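Local coordinates for protein Exo-poly-alpha-D-galacturonosidase (Thermotoga maritima, PDB 3JUR) that probably hydrolyses polygalacturonan, the backbone of pectin, as an exo-acting polygalacturonase of glycoside hydrolase family 28, at residues 258-270 with 295-309. Numbering follows the deposited sequence.
Sequences TGDDSVVIKSGRD and SHGGLVIGSEMSGGV
Two successive coils of the right-handed parallel beta-helix of family 28 meet here, strand 263-265 pairing in parallel with strand 299-301. Val263 O accepts from Val300 N, Ile265 N donates to Val300 O at 2.8 Å, and Ile265 O receives Gly302 N. Val263, Ile265, Leu299 and Ile301 point into the coil interior, where strands 280-291 and 337-349 meet them; Ile265 CD1 lies alongside Ile301 CD1 at 3.7 Å. Val264 and Val300 occupy the other face, lying side by side.

Ahead of the strands run the Gly-Asp-Asp sequence 259-261 and the Ser-His-Gly sequence 295-297, family signatures that in relatives line the substrate cleft, probably also here. Asp260 CA sits over one face of the His296 ring, 3.9 Å from its centroid, while two waters lie in the ring plane at its edge, one joining ND1 to Asp260 OD1, the other at NE2 and close to Gly259 O. Asp260 O is gripped from opposite faces of its carbonyl plane, by Thr258 OG1 and by His296 N at 3.1 Å. Asp261 packs across Val300, its carboxylate bridged to Arg327 and Lys329 on the next coil. Nearby, the hydroxyls Ser262 OG and Ser295 OG are hydrogen-bonded at 2.8 Å.

Beyond the strands, Ser267 OG donates to Gly308 O at 2.9 Å, and a salt-bridge network centres on Glu304. The bend in its chain at chi2 (96°) turns the carboxylate between two cations. Lys266 NZ, which also donates to Gly302 O, reaches Glu304 OE1 on its syn side at 2.7 Å. Arg269, whose NE is held by Glu106 O, brings NH1 to Glu304 OE2 at 3.1 Å, with OE2 near the guanidinium plane but NH1 58° out of the carboxylate plane.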
# COMPACT_ATOMS: atom_id res chain seq x y z
N THR D 258 16.63 -0.02 30.65
CA THR D 258 16.48 1.10 31.58
C THR D 258 15.08 1.23 32.17
O THR D 258 14.11 0.83 31.54
CB THR D 258 16.90 2.45 30.95
OG1 THR D 258 16.13 2.70 29.77
CG2 THR D 258 18.37 2.43 30.58
N GLY D 259 15.00 1.81 33.36
CA GLY D 259 13.73 2.01 34.06
C GLY D 259 13.01 3.27 33.61
O GLY D 259 11.82 3.42 33.86
N ASP D 260 13.72 4.17 32.95
CA ASP D 260 13.12 5.37 32.41
C ASP D 260 13.71 5.59 31.02
O ASP D 260 14.01 4.62 30.31
CB ASP D 260 13.38 6.55 33.36
CG ASP D 260 12.28 7.61 33.30
OD1 ASP D 260 12.29 8.42 32.34
OD2 ASP D 260 11.44 7.66 34.22
N ASP D 261 13.90 6.85 30.62
CA ASP D 261 14.51 7.16 29.33
C ASP D 261 15.91 6.55 29.20
O ASP D 261 16.69 6.57 30.17
CB ASP D 261 14.57 8.67 29.15
CG ASP D 261 13.19 9.32 29.16
OD1 ASP D 261 12.27 8.77 28.52
OD2 ASP D 261 13.02 10.39 29.80
N SER D 262 16.24 6.01 28.03
CA SER D 262 17.53 5.32 27.86
C SER D 262 18.69 6.29 27.65
O SER D 262 19.63 6.34 28.45
CB SER D 262 17.46 4.28 26.74
OG SER D 262 16.61 3.21 27.09
N VAL D 263 18.64 7.05 26.56
CA VAL D 263 19.60 8.13 26.32
C VAL D 263 18.79 9.43 26.28
O VAL D 263 17.93 9.61 25.42
CB VAL D 263 20.39 7.92 25.01
CG1 VAL D 263 21.32 9.11 24.73
CG2 VAL D 263 21.17 6.62 25.07
N VAL D 264 19.08 10.32 27.24
CA VAL D 264 18.28 11.53 27.46
C VAL D 264 19.14 12.76 27.48
O VAL D 264 19.93 12.95 28.40
CB VAL D 264 17.60 11.54 28.85
CG1 VAL D 264 16.21 12.11 28.73
CG2 VAL D 264 17.62 10.17 29.51
N ILE D 265 18.96 13.64 26.50
CA ILE D 265 19.77 14.84 26.44
C ILE D 265 19.06 16.01 27.12
O ILE D 265 17.88 16.28 26.85
CB ILE D 265 20.17 15.16 25.00
CG1 ILE D 265 20.91 13.96 24.41
CG2 ILE D 265 21.07 16.39 24.96
CD1 ILE D 265 20.80 13.84 22.95
N LYS D 266 19.78 16.66 28.02
CA LYS D 266 19.24 17.69 28.92
C LYS D 266 20.16 18.90 29.01
O LYS D 266 21.27 18.89 28.45
CB LYS D 266 18.99 17.10 30.32
CG LYS D 266 18.09 15.87 30.34
CD LYS D 266 17.93 15.33 31.76
CE LYS D 266 17.10 14.05 31.79
NZ LYS D 266 15.64 14.30 31.57
N SER D 267 19.71 19.96 29.69
CA SER D 267 20.49 21.19 29.87
C SER D 267 19.91 22.12 30.94
O SER D 267 19.95 23.36 30.81
CB SER D 267 20.65 21.95 28.54
OG SER D 267 19.40 22.31 27.99
N GLY D 268 19.38 21.53 32.01
CA GLY D 268 18.86 22.31 33.13
C GLY D 268 17.37 22.61 33.02
O GLY D 268 16.79 22.57 31.93
N ARG D 269 16.77 22.91 34.16
CA ARG D 269 15.34 23.09 34.27
C ARG D 269 15.00 24.52 34.68
O ARG D 269 15.60 25.07 35.61
CB ARG D 269 14.79 22.10 35.30
CG ARG D 269 13.30 22.21 35.60
CD ARG D 269 12.92 21.32 36.78
NE ARG D 269 12.96 19.90 36.42
CZ ARG D 269 11.89 19.13 36.27
NH1 ARG D 269 12.03 17.85 35.94
NH2 ARG D 269 10.67 19.63 36.46
N ASP D 270 14.05 25.12 33.96
CA ASP D 270 13.47 26.42 34.32
C ASP D 270 14.52 27.50 34.64
O ASP D 270 15.55 27.57 33.96
CB ASP D 270 12.44 26.25 35.45
CG ASP D 270 11.33 25.24 35.10
OD1 ASP D 270 11.16 24.90 33.91
OD2 ASP D 270 10.63 24.77 36.02
N SER D 295 11.94 0.74 29.18
CA SER D 295 12.44 2.03 28.70
C SER D 295 11.32 2.97 28.25
O SER D 295 10.44 2.57 27.50
CB SER D 295 13.45 1.85 27.56
OG SER D 295 13.86 3.11 27.05
N HIS D 296 11.38 4.21 28.71
CA HIS D 296 10.40 5.24 28.35
C HIS D 296 10.71 5.93 27.02
O HIS D 296 9.91 6.74 26.53
CB HIS D 296 10.32 6.29 29.46
CG HIS D 296 9.73 5.78 30.74
ND1 HIS D 296 9.24 6.63 31.71
CD2 HIS D 296 9.55 4.52 31.21
CE1 HIS D 296 8.78 5.91 32.72
NE2 HIS D 296 8.95 4.63 32.44
N GLY D 297 11.88 5.63 26.45
CA GLY D 297 12.31 6.22 25.19
C GLY D 297 13.72 5.80 24.81
O GLY D 297 14.58 5.64 25.67
N GLY D 298 13.94 5.63 23.52
CA GLY D 298 15.25 5.23 23.01
C GLY D 298 16.20 6.42 22.96
O GLY D 298 17.26 6.40 23.58
N LEU D 299 15.82 7.43 22.18
CA LEU D 299 16.50 8.71 22.16
C LEU D 299 15.53 9.79 22.62
O LEU D 299 14.50 10.02 21.98
CB LEU D 299 17.04 9.06 20.77
CG LEU D 299 17.88 10.35 20.87
CD1 LEU D 299 19.34 10.06 21.31
CD2 LEU D 299 17.84 11.17 19.62
N VAL D 300 15.88 10.46 23.71
CA VAL D 300 14.99 11.40 24.35
C VAL D 300 15.65 12.78 24.49
O VAL D 300 16.85 12.87 24.79
CB VAL D 300 14.50 10.87 25.72
CG1 VAL D 300 13.43 11.77 26.34
CG2 VAL D 300 13.95 9.47 25.57
N ILE D 301 14.89 13.83 24.23
CA ILE D 301 15.34 15.19 24.52
C ILE D 301 14.39 15.80 25.56
O ILE D 301 13.16 15.73 25.39
CB ILE D 301 15.41 16.12 23.25
CG1 ILE D 301 15.96 15.40 22.00
CG2 ILE D 301 16.20 17.39 23.55
CD1 ILE D 301 17.42 14.99 22.06
N GLY D 302 14.95 16.36 26.63
CA GLY D 302 14.15 17.00 27.69
C GLY D 302 13.81 16.09 28.86
O GLY D 302 14.33 14.97 28.94
N SER D 303 12.94 16.53 29.76
CA SER D 303 12.21 17.80 29.66
C SER D 303 13.03 18.99 30.14
O SER D 303 12.65 20.14 29.92
CB SER D 303 10.92 17.73 30.47
OG SER D 303 11.21 17.82 31.86
N GLU D 304 14.13 18.70 30.82
CA GLU D 304 15.00 19.75 31.32
C GLU D 304 15.92 20.19 30.18
O GLU D 304 17.06 19.76 30.09
CB GLU D 304 15.80 19.27 32.53
CG GLU D 304 14.94 18.73 33.69
CD GLU D 304 14.78 17.22 33.68
OE1 GLU D 304 14.79 16.60 32.59
OE2 GLU D 304 14.66 16.63 34.77
N MET D 305 15.40 21.05 29.31
CA MET D 305 16.15 21.52 28.15
C MET D 305 16.18 23.05 28.10
O MET D 305 16.35 23.64 27.02
CB MET D 305 15.58 20.92 26.85
CG MET D 305 14.05 20.86 26.77
SD MET D 305 13.24 22.44 27.13
CE MET D 305 13.37 23.23 25.54
N SER D 306 16.04 23.69 29.26
CA SER D 306 15.95 25.15 29.36
C SER D 306 17.20 25.89 28.88
O SER D 306 17.14 27.07 28.56
CB SER D 306 15.63 25.57 30.80
OG SER D 306 14.37 25.05 31.20
N GLY D 307 18.34 25.19 28.86
CA GLY D 307 19.58 25.75 28.35
C GLY D 307 19.71 25.59 26.84
O GLY D 307 20.60 26.17 26.22
N GLY D 308 18.80 24.81 26.25
CA GLY D 308 18.84 24.51 24.82
C GLY D 308 19.44 23.14 24.54
O GLY D 308 20.30 22.66 25.29
N VAL D 309 18.96 22.51 23.48
CA VAL D 309 19.55 21.29 22.92
C VAL D 309 19.57 21.45 21.40
O VAL D 309 18.54 21.73 20.79
CB VAL D 309 18.78 20.00 23.32
CG1 VAL D 309 19.43 18.75 22.71
CG2 VAL D 309 18.68 19.84 24.86
O HOH W 1 9.16 1.83 33.09
O HOH W 2 9.88 9.37 31.43
O HOH W 3 13.54 14.05 34.35